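Long-range contacts in alanine racemase (Enterococcus faecalis, PDB 3E6E), which belongs to the alanine racemase family, two-domain enzymes with an N-terminal alpha/beta barrel, here holding the ligand DCS at the interface with a second subunit: residues 34-40 and 60-66; 83-88 and 102-106. The protein carries 1 engineered substitution. All blocks are in the same frame, centred on the assembly; numbering follows the deposited sequence.

Contact 1 (34-40 and 60-66); sequences ALFAVVK and ATGFCVA. With DCS (D-[3-hydroxy-2-methyl-5-phosphonooxymethyl-pyridin-4-ylmethyl]-N,O-cycloserylamide), chain D.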
ATOM      1  N   ALA A  34     -10.157   5.126  31.078  1.00 33.03           N
ATOM      2  CA  ALA A  34      -9.810   6.066  30.025  1.00 29.53           C
ATOM      3  C   ALA A  34      -9.712   5.397  28.647  1.00 27.62           C
ATOM      4  O   ALA A  34      -9.300   4.236  28.510  1.00 24.96           O
ATOM      5  CB  ALA A  34      -8.503   6.767  30.360  1.00 28.51           C
ATOM      6  N   LEU A  35     -10.086   6.153  27.624  1.00 25.97           N
ATOM      7  CA  LEU A  35     -10.053   5.639  26.270  1.00 24.74           C
ATOM      8  C   LEU A  35      -8.923   6.263  25.491  1.00 24.15           C
ATOM      9  O   LEU A  35      -8.872   7.479  25.304  1.00 25.05           O
ATOM     10  CB  LEU A  35     -11.381   5.924  25.565  1.00 25.20           C
ATOM     11  CG  LEU A  35     -11.565   5.385  24.142  1.00 26.10           C
ATOM     12  CD1 LEU A  35     -10.606   6.053  23.172  1.00 26.91           C
ATOM     13  CD2 LEU A  35     -11.323   3.901  24.152  1.00 29.12           C
ATOM     14  N   PHE A  36      -7.993   5.428  25.057  1.00 22.10           N
ATOM     15  CA  PHE A  36      -6.901   5.918  24.257  1.00 22.22           C
ATOM     16  C   PHE A  36      -7.224   5.443  22.857  1.00 22.46           C
ATOM     17  O   PHE A  36      -7.676   4.305  22.663  1.00 22.49           O
ATOM     18  CB  PHE A  36      -5.561   5.354  24.742  1.00 22.58           C
ATOM     19  CG  PHE A  36      -4.827   6.265  25.692  1.00 22.46           C
ATOM     20  CD1 PHE A  36      -5.494   6.875  26.751  1.00 22.47           C
ATOM     21  CD2 PHE A  36      -3.467   6.500  25.540  1.00 23.52           C
ATOM     22  CE1 PHE A  36      -4.819   7.703  27.641  1.00 22.45           C
ATOM     23  CE2 PHE A  36      -2.781   7.329  26.430  1.00 22.15           C
ATOM     24  CZ  PHE A  36      -3.463   7.930  27.480  1.00 22.20           C
ATOM     25  N   ALA A  37      -7.020   6.330  21.889  1.00 22.07           N
ATOM     26  CA  ALA A  37      -7.286   6.021  20.494  1.00 21.22           C
ATOM     27  C   ALA A  37      -5.992   5.758  19.736  1.00 20.46           C
ATOM     28  O   ALA A  37      -5.159   6.647  19.575  1.00 19.36           O
ATOM     29  CB  ALA A  37      -8.051   7.172  19.844  1.00 21.55           C
ATOM     30  N   VAL A  38      -5.816   4.521  19.291  1.00 20.87           N
ATOM     31  CA  VAL A  38      -4.625   4.164  18.529  1.00 20.57           C
ATOM     32  C   VAL A  38      -4.911   4.566  17.088  1.00 19.99           C
ATOM     33  O   VAL A  38      -5.889   4.105  16.495  1.00 19.38           O
ATOM     34  CB  VAL A  38      -4.332   2.650  18.643  1.00 19.79           C
ATOM     35  CG1 VAL A  38      -5.615   1.883  18.744  1.00 20.74           C
ATOM     36  CG2 VAL A  38      -3.532   2.180  17.452  1.00 20.07           C
ATOM     37  N   VAL A  39      -4.072   5.450  16.548  1.00 18.73           N
ATOM     38  CA  VAL A  39      -4.232   5.951  15.187  1.00 16.98           C
ATOM     39  C   VAL A  39      -2.992   5.779  14.320  1.00 17.26           C
ATOM     40  O   VAL A  39      -2.678   6.650  13.500  1.00 18.34           O
ATOM     41  CB  VAL A  39      -4.598   7.451  15.178  1.00 15.96           C
ATOM     42  CG1 VAL A  39      -5.916   7.681  15.907  1.00 15.40           C
ATOM     43  CG2 VAL A  39      -3.469   8.259  15.807  1.00 15.70           C
ATOM     44  N   LYS A  40      -2.285   4.670  14.496  1.00 17.07           N
ATOM     45  CA  LYS A  40      -1.087   4.405  13.702  1.00 16.97           C
ATOM     46  C   LYS A  40      -1.448   4.037  12.272  1.00 17.24           C
ATOM     47  O   LYS A  40      -2.631   3.962  11.922  1.00 16.15           O
ATOM     48  CB  LYS A  40      -0.266   3.265  14.317  1.00 18.94           C
ATOM     49  CG  LYS A  40      -1.022   1.968  14.582  1.00 16.68           C
ATOM     50  CD  LYS A  40      -0.067   0.993  15.241  1.00 19.09           C
ATOM     51  CE  LYS A  40      -0.744  -0.275  15.714  1.00 18.95           C
ATOM     52  NZ  LYS A  40      -0.992  -1.231  14.624  1.00 19.79           N
ATOM     53  N   ALA A  60     -11.931  10.592  23.727  1.00 21.15           N
ATOM     54  CA  ALA A  60     -10.577  10.108  23.916  1.00 20.08           C
ATOM     55  C   ALA A  60      -9.760  11.113  24.725  1.00 21.45           C
ATOM     56  O   ALA A  60      -9.995  12.324  24.656  1.00 20.75           O
ATOM     57  CB  ALA A  60      -9.925   9.871  22.574  1.00 17.56           C
ATOM     58  N   THR A  61      -8.799  10.614  25.495  1.00 22.52           N
ATOM     59  CA  THR A  61      -7.959  11.493  26.308  1.00 22.70           C
ATOM     60  C   THR A  61      -6.500  11.089  26.196  1.00 23.25           C
ATOM     61  O   THR A  61      -5.681  11.453  27.035  1.00 23.40           O
ATOM     62  CB  THR A  61      -8.392  11.465  27.795  1.00 22.40           C
ATOM     63  OG1 THR A  61      -8.282  10.132  28.312  1.00 22.32           O
ATOM     64  CG2 THR A  61      -9.834  11.929  27.929  1.00 20.62           C
ATOM     65  N   GLY A  62      -6.186  10.346  25.139  1.00 24.95           N
ATOM     66  CA  GLY A  62      -4.822   9.891  24.900  1.00 26.16           C
ATOM     67  C   GLY A  62      -4.689   9.206  23.546  1.00 26.29           C
ATOM     68  O   GLY A  62      -5.703   8.822  22.945  1.00 25.13           O
ATOM     69  N   PHE A  63      -3.451   9.031  23.072  1.00 26.30           N
ATOM     70  CA  PHE A  63      -3.210   8.407  21.769  1.00 26.29           C
ATOM     71  C   PHE A  63      -2.077   7.390  21.676  1.00 26.77           C
ATOM     72  O   PHE A  63      -1.013   7.563  22.277  1.00 27.39           O
ATOM     73  CB  PHE A  63      -2.978   9.493  20.718  1.00 25.73           C
ATOM     74  CG  PHE A  63      -4.074  10.486  20.651  1.00 26.21           C
ATOM     75  CD1 PHE A  63      -4.033  11.634  21.433  1.00 27.66           C
ATOM     76  CD2 PHE A  63      -5.196  10.240  19.867  1.00 27.03           C
ATOM     77  CE1 PHE A  63      -5.106  12.534  21.445  1.00 28.45           C
ATOM     78  CE2 PHE A  63      -6.272  11.122  19.866  1.00 28.52           C
ATOM     79  CZ  PHE A  63      -6.227  12.275  20.661  1.00 28.66           C
ATOM     80  N   CYS A  64      -2.320   6.337  20.889  1.00 26.51           N
ATOM     81  CA  CYS A  64      -1.355   5.264  20.660  1.00 24.39           C
ATOM     82  C   CYS A  64      -0.957   5.198  19.194  1.00 22.78           C
ATOM     83  O   CYS A  64      -1.811   5.213  18.311  1.00 23.97           O
ATOM     84  CB  CYS A  64      -1.954   3.919  21.050  1.00 24.95           C
ATOM     85  SG  CYS A  64      -2.511   3.804  22.758  1.00 28.19           S
ATOM     86  N   VAL A  65       0.342   5.121  18.948  1.00 19.83           N
ATOM     87  CA  VAL A  65       0.870   5.035  17.598  1.00 18.11           C
ATOM     88  C   VAL A  65       1.972   3.995  17.641  1.00 17.96           C
ATOM     89  O   VAL A  65       2.325   3.513  18.714  1.00 17.91           O
ATOM     90  CB  VAL A  65       1.469   6.379  17.121  1.00 17.38           C
ATOM     91  CG1 VAL A  65       0.401   7.453  17.109  1.00 14.62           C
ATOM     92  CG2 VAL A  65       2.633   6.773  18.026  1.00 17.30           C
ATOM     93  N   ALA A  66       2.523   3.653  16.483  1.00 17.67           N
ATOM     94  CA  ALA A  66       3.590   2.664  16.431  1.00 17.52           C
ATOM     95  C   ALA A  66       4.965   3.287  16.316  1.00 18.54           C
ATOM     96  O   ALA A  66       5.936   2.732  16.817  1.00 17.51           O
ATOM     97  CB  ALA A  66       3.372   1.732  15.263  1.00 16.13           C
TER
HETATM   98  N1  DCS D 372      -2.549  -2.132  21.599  1.00 29.63           N
HETATM   99  C2  DCS D 372      -1.356  -2.627  20.977  1.00 29.64           C
HETATM  100  C2A DCS D 372      -0.104  -2.897  21.789  1.00 31.69           C
HETATM  101  C3  DCS D 372      -1.395  -2.856  19.598  1.00 29.97           C
HETATM  102  O3  DCS D 372      -0.312  -3.319  18.933  1.00 30.58           O
HETATM  103  C4  DCS D 372      -2.626  -2.580  18.875  1.00 30.89           C
HETATM  104  C4A DCS D 372      -2.684  -2.831  17.381  1.00 34.27           C
HETATM  105  C5  DCS D 372      -3.789  -2.077  19.609  1.00 28.15           C
HETATM  106  C6  DCS D 372      -3.717  -1.866  20.941  1.00 28.49           C
HETATM  107  C5A DCS D 372      -5.111  -1.769  18.950  1.00 26.89           C
HETATM  108  O4P DCS D 372      -5.686  -2.993  18.487  1.00 27.14           O
HETATM  109  P   DCS D 372      -7.082  -3.129  17.732  1.00 25.04           P
HETATM  110  O1P DCS D 372      -8.097  -2.649  18.650  1.00 26.02           O
HETATM  111  O2P DCS D 372      -7.032  -2.343  16.503  1.00 24.66           O
HETATM  112  O3P DCS D 372      -7.286  -4.544  17.440  1.00 25.99           O
HETATM  113  N   DCS D 372      -2.360  -4.282  17.078  1.00 37.03           N
HETATM  114  CA  DCS D 372      -2.350  -4.758  15.758  1.00 37.37           C
HETATM  115  C   DCS D 372      -1.183  -5.040  14.988  1.00 38.21           C
HETATM  116  O   DCS D 372       0.107  -4.859  15.395  1.00 39.09           O
HETATM  117  ND  DCS D 372      -1.556  -5.505  13.821  1.00 37.84           N
HETATM  118  OG  DCS D 372      -2.935  -5.539  13.782  1.00 37.75           O
HETATM  119  CB  DCS D 372      -3.411  -5.083  14.960  1.00 38.26           C
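Phe36 lays one face of its ring squarely over Gly62, whose CA lies 3.3 Å from the ring centroid and only 5° off the ring normal, a close CH-pi contact. Having no side chain, Gly62 lets a bulky ring settle directly on the backbone. Cys64 adds a sulfur-aromatic contact at the ring edge: with chi1 at -58° its sulfur sits beside its own backbone N, and SG is 5.3 Å from the centroid. On this surface Val38 CB packs against Cys64 CB at 3.6 Å, two compact residues letting neighbouring strands' side chains sit close.

Backbone hydrogen bonds set the parallel register. Ala37 uses both its polar groups, its N donating to Gly62 O at 3.0 Å and its O accepting from Cys64 N at 3.1 Å, so that it straddles Phe63. Thr61 N bonds to Leu35 O and Val39 N to Cys64 O.

On the other, apolar surface Ala37 CB comes within 4.2 Å of Phe63 CD2, its small size letting the ring lie alongside, and both side chains touch helix 48-56.

At the C-terminal end, Lys40 passes its aliphatic chain over Ala66, CD to CB 3.5 Å, then bends at chi4 (79°) to bring NZ 3.6 Å from C4A of DCS. That amine forms a salt bridge with Asp315 of the second subunit, while Val38 CG1 touches C5A of the ligand. These neighbouring strands of the parallel sheet, with Val38 and Lys40 reaching the pocket from the C-terminal end of the first, are arranged as in a TIM-type barrel.

Contact 2 (83-88 and 102-106); sequences ILILSV and LSVTV. With DCS (D-[3-hydroxy-2-methyl-5-phosphonooxymethyl-pyridin-4-ylmethyl]-N,O-cycloserylamide), chain D.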
ATOM      1  N   ILE A  83       0.710  10.914  24.426  1.00 24.19           N
ATOM      2  CA  ILE A  83       0.927  10.151  23.206  1.00 23.15           C
ATOM      3  C   ILE A  83       1.862   8.992  23.513  1.00 24.16           C
ATOM      4  O   ILE A  83       3.060   9.185  23.711  1.00 25.17           O
ATOM      5  CB  ILE A  83       1.586  11.003  22.100  1.00 22.25           C
ATOM      6  CG1 ILE A  83       0.685  12.184  21.719  1.00 22.31           C
ATOM      7  CG2 ILE A  83       1.863  10.139  20.899  1.00 20.77           C
ATOM      8  CD1 ILE A  83       1.294  13.106  20.667  1.00 22.61           C
ATOM      9  N   LEU A  84       1.321   7.783  23.553  1.00 24.59           N
ATOM     10  CA  LEU A  84       2.146   6.614  23.829  1.00 23.82           C
ATOM     11  C   LEU A  84       2.584   5.863  22.570  1.00 23.80           C
ATOM     12  O   LEU A  84       1.774   5.554  21.697  1.00 22.61           O
ATOM     13  CB  LEU A  84       1.398   5.642  24.740  1.00 23.08           C
ATOM     14  CG  LEU A  84       1.936   4.212  24.724  1.00 22.54           C
ATOM     15  CD1 LEU A  84       3.370   4.181  25.183  1.00 22.11           C
ATOM     16  CD2 LEU A  84       1.062   3.343  25.589  1.00 23.67           C
ATOM     17  N   ILE A  85       3.878   5.576  22.496  1.00 22.89           N
ATOM     18  CA  ILE A  85       4.439   4.839  21.387  1.00 20.86           C
ATOM     19  C   ILE A  85       4.413   3.401  21.869  1.00 22.07           C
ATOM     20  O   ILE A  85       5.068   3.059  22.857  1.00 21.80           O
ATOM     21  CB  ILE A  85       5.885   5.272  21.098  1.00 20.11           C
ATOM     22  CG1 ILE A  85       5.918   6.765  20.762  1.00 17.31           C
ATOM     23  CG2 ILE A  85       6.452   4.465  19.934  1.00 20.53           C
ATOM     24  CD1 ILE A  85       7.304   7.288  20.432  1.00 17.36           C
ATOM     25  N   LEU A  86       3.641   2.574  21.167  1.00 23.85           N
ATOM     26  CA  LEU A  86       3.446   1.163  21.500  1.00 23.36           C
ATOM     27  C   LEU A  86       4.613   0.206  21.322  1.00 23.95           C
ATOM     28  O   LEU A  86       4.591  -0.881  21.896  1.00 24.29           O
ATOM     29  CB  LEU A  86       2.250   0.606  20.726  1.00 22.41           C
ATOM     30  CG  LEU A  86       0.891   1.193  21.079  1.00 22.62           C
ATOM     31  CD1 LEU A  86      -0.165   0.654  20.121  1.00 20.35           C
ATOM     32  CD2 LEU A  86       0.558   0.852  22.523  1.00 20.67           C
ATOM     33  N   SER A  87       5.609   0.558  20.517  1.00 24.87           N
ATOM     34  CA  SER A  87       6.742  -0.349  20.357  1.00 26.99           C
ATOM     35  C   SER A  87       8.004   0.261  20.936  1.00 27.44           C
ATOM     36  O   SER A  87       7.993   1.379  21.442  1.00 27.56           O
ATOM     37  CB  SER A  87       6.993  -0.706  18.888  1.00 28.23           C
ATOM     38  OG  SER A  87       8.008  -1.707  18.781  1.00 28.84           O
ATOM     39  N   VAL A  88       9.094  -0.489  20.869  1.00 26.39           N
ATOM     40  CA  VAL A  88      10.347   0.013  21.376  1.00 25.75           C
ATOM     41  C   VAL A  88      10.758   1.166  20.462  1.00 25.37           C
ATOM     42  O   VAL A  88      10.358   1.211  19.300  1.00 27.01           O
ATOM     43  CB  VAL A  88      11.410  -1.097  21.366  1.00 24.74           C
ATOM     44  CG1 VAL A  88      10.909  -2.278  22.162  1.00 24.36           C
ATOM     45  CG2 VAL A  88      11.690  -1.541  19.957  1.00 25.91           C
ATOM     46  N   LEU A 102       6.706  12.527  25.036  1.00 24.18           N
ATOM     47  CA  LEU A 102       5.992  11.347  24.602  1.00 23.22           C
ATOM     48  C   LEU A 102       6.225  10.191  25.555  1.00 23.44           C
ATOM     49  O   LEU A 102       7.271  10.092  26.195  1.00 22.78           O
ATOM     50  CB  LEU A 102       6.470  10.954  23.214  1.00 22.43           C
ATOM     51  CG  LEU A 102       6.460  12.117  22.232  1.00 21.28           C
ATOM     52  CD1 LEU A 102       7.350  11.789  21.060  1.00 23.53           C
ATOM     53  CD2 LEU A 102       5.038  12.396  21.794  1.00 21.21           C
ATOM     54  N   SER A 103       5.236   9.321  25.657  1.00 23.78           N
ATOM     55  CA  SER A 103       5.376   8.150  26.493  1.00 24.69           C
ATOM     56  C   SER A 103       5.939   7.048  25.595  1.00 23.66           C
ATOM     57  O   SER A 103       5.561   6.934  24.431  1.00 23.01           O
ATOM     58  CB  SER A 103       4.023   7.749  27.056  1.00 26.47           C
ATOM     59  OG  SER A 103       3.521   8.775  27.894  1.00 30.08           O
ATOM     60  N   VAL A 104       6.853   6.252  26.136  1.00 23.23           N
ATOM     61  CA  VAL A 104       7.479   5.182  25.371  1.00 23.18           C
ATOM     62  C   VAL A 104       7.288   3.819  26.008  1.00 23.00           C
ATOM     63  O   VAL A 104       7.122   3.694  27.224  1.00 21.89           O
ATOM     64  CB  VAL A 104       8.999   5.402  25.224  1.00 23.27           C
ATOM     65  CG1 VAL A 104       9.276   6.764  24.609  1.00 24.23           C
ATOM     66  CG2 VAL A 104       9.675   5.283  26.586  1.00 23.70           C
ATOM     67  N   THR A 105       7.327   2.791  25.172  1.00 22.67           N
ATOM     68  CA  THR A 105       7.191   1.431  25.650  1.00 22.32           C
ATOM     69  C   THR A 105       8.595   0.940  25.930  1.00 20.53           C
ATOM     70  O   THR A 105       9.539   1.366  25.284  1.00 19.48           O
ATOM     71  CB  THR A 105       6.527   0.540  24.580  1.00 23.40           C
ATOM     72  OG1 THR A 105       5.225   1.066  24.278  1.00 24.59           O
ATOM     73  CG2 THR A 105       6.395  -0.896  25.077  1.00 21.81           C
ATOM     74  N   VAL A 106       8.733   0.069  26.915  1.00 21.27           N
ATOM     75  CA  VAL A 106      10.036  -0.487  27.261  1.00 23.58           C
ATOM     76  C   VAL A 106       9.832  -1.960  27.584  1.00 23.71           C
ATOM     77  O   VAL A 106       9.008  -2.309  28.431  1.00 23.38           O
ATOM     78  CB  VAL A 106      10.669   0.267  28.472  1.00 24.39           C
ATOM     79  CG1 VAL A 106       9.628   0.545  29.516  1.00 25.78           C
ATOM     80  CG2 VAL A 106      11.781  -0.561  29.072  1.00 25.36           C
TER
HETATM   81  N1  DCS D 372      -2.549  -2.132  21.599  1.00 29.63           N
HETATM   82  C2  DCS D 372      -1.356  -2.627  20.977  1.00 29.64           C
HETATM   83  C2A DCS D 372      -0.104  -2.897  21.789  1.00 31.69           C
HETATM   84  C3  DCS D 372      -1.395  -2.856  19.598  1.00 29.97           C
HETATM   85  O3  DCS D 372      -0.312  -3.319  18.933  1.00 30.58           O
HETATM   86  C4  DCS D 372      -2.626  -2.580  18.875  1.00 30.89           C
HETATM   87  C4A DCS D 372      -2.684  -2.831  17.381  1.00 34.27           C
HETATM   88  C5  DCS D 372      -3.789  -2.077  19.609  1.00 28.15           C
HETATM   89  C6  DCS D 372      -3.717  -1.866  20.941  1.00 28.49           C
HETATM   90  C5A DCS D 372      -5.111  -1.769  18.950  1.00 26.89           C
HETATM   91  O4P DCS D 372      -5.686  -2.993  18.487  1.00 27.14           O
HETATM   92  P   DCS D 372      -7.082  -3.129  17.732  1.00 25.04           P
HETATM   93  O1P DCS D 372      -8.097  -2.649  18.650  1.00 26.02           O
HETATM   94  O2P DCS D 372      -7.032  -2.343  16.503  1.00 24.66           O
HETATM   95  O3P DCS D 372      -7.286  -4.544  17.440  1.00 25.99           O
HETATM   96  N   DCS D 372      -2.360  -4.282  17.078  1.00 37.03           N
HETATM   97  CA  DCS D 372      -2.350  -4.758  15.758  1.00 37.37           C
HETATM   98  C   DCS D 372      -1.183  -5.040  14.988  1.00 38.21           C
HETATM   99  O   DCS D 372       0.107  -4.859  15.395  1.00 39.09           O
HETATM  100  ND  DCS D 372      -1.556  -5.505  13.821  1.00 37.84           N
HETATM  101  OG  DCS D 372      -2.935  -5.539  13.782  1.00 37.75           O
HETATM  102  CB  DCS D 372      -3.411  -5.083  14.960  1.00 38.26           C
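Thr105 projects its side chain toward the backbone of residues 85-87, and each of its atoms meets that backbone. CB begins 3.4 Å from Ile85 O and also lies near Ser87 O. From there the branches part. With chi1 at -60°, OG1 sits beside its own backbone N and donates to Ile85 O; the modelled separation of 2.5 Å is very short and its exact value doubtful. CG2, anti to the backbone N, reaches Leu86 O at 3.7 Å. A beta-branched hydroxyl residue suits this place, since one arm is polar and the other is a methyl near Leu86 O. Leu84 adds an apolar neighbour, its CD1 coming within 3.7 Å of Thr105 OG1.

Earlier along the two segments, the strands pair in parallel through Ser103, which donates from N to Ile83 O and accepts at O from Ile85 N, each bond 2.9 Å long. Its short side chain shares a surface with Leu84, and OG is hydrogen-bonded to Glu164. Ile83 and Leu102 run alongside each other in the same direction, Leu102 CD2 3.7 Å from Ile83 CB. Ile85 and Val104 instead face helix 94-99, both touching Leu97, as branched aliphatic residues well fitted to a strand-helix interface.

Leu86 points away from strand 103-106, and its CD1 meets ring atom C2 of DCS at 3.6 Å, giving the pyridine an apolar neighbour. The contact joins the two strands of the beta-alpha-beta unit strand 83-85, helix 94-99, strand 103-106 of the TIM-type barrel, with Leu86, on the C-terminal side of the first strand, lining the ligand pocket.

How the contacts relate
Contacts 1 and 2 follow one another along the chain, the second segment of contact 1 preceding the first of contact 2, and their centres are about 11 Å apart. Together they cover four successive strands of the parallel barrel sheet, in the order 34-38, 62-65, 83-85, 103-106. The middle two join the contacts directly: Phe63 O to Leu84 N, 2.7 Å, and Val65 O to Leu86 N, 2.9 Å, are probable hydrogen bonds. Helix 68-76, the connection between those strands, packs on side chains from both contacts. Both also touch DCS and the second subunit, so this run of barrel wall supplies ligand-pocket residues where the two subunits meet.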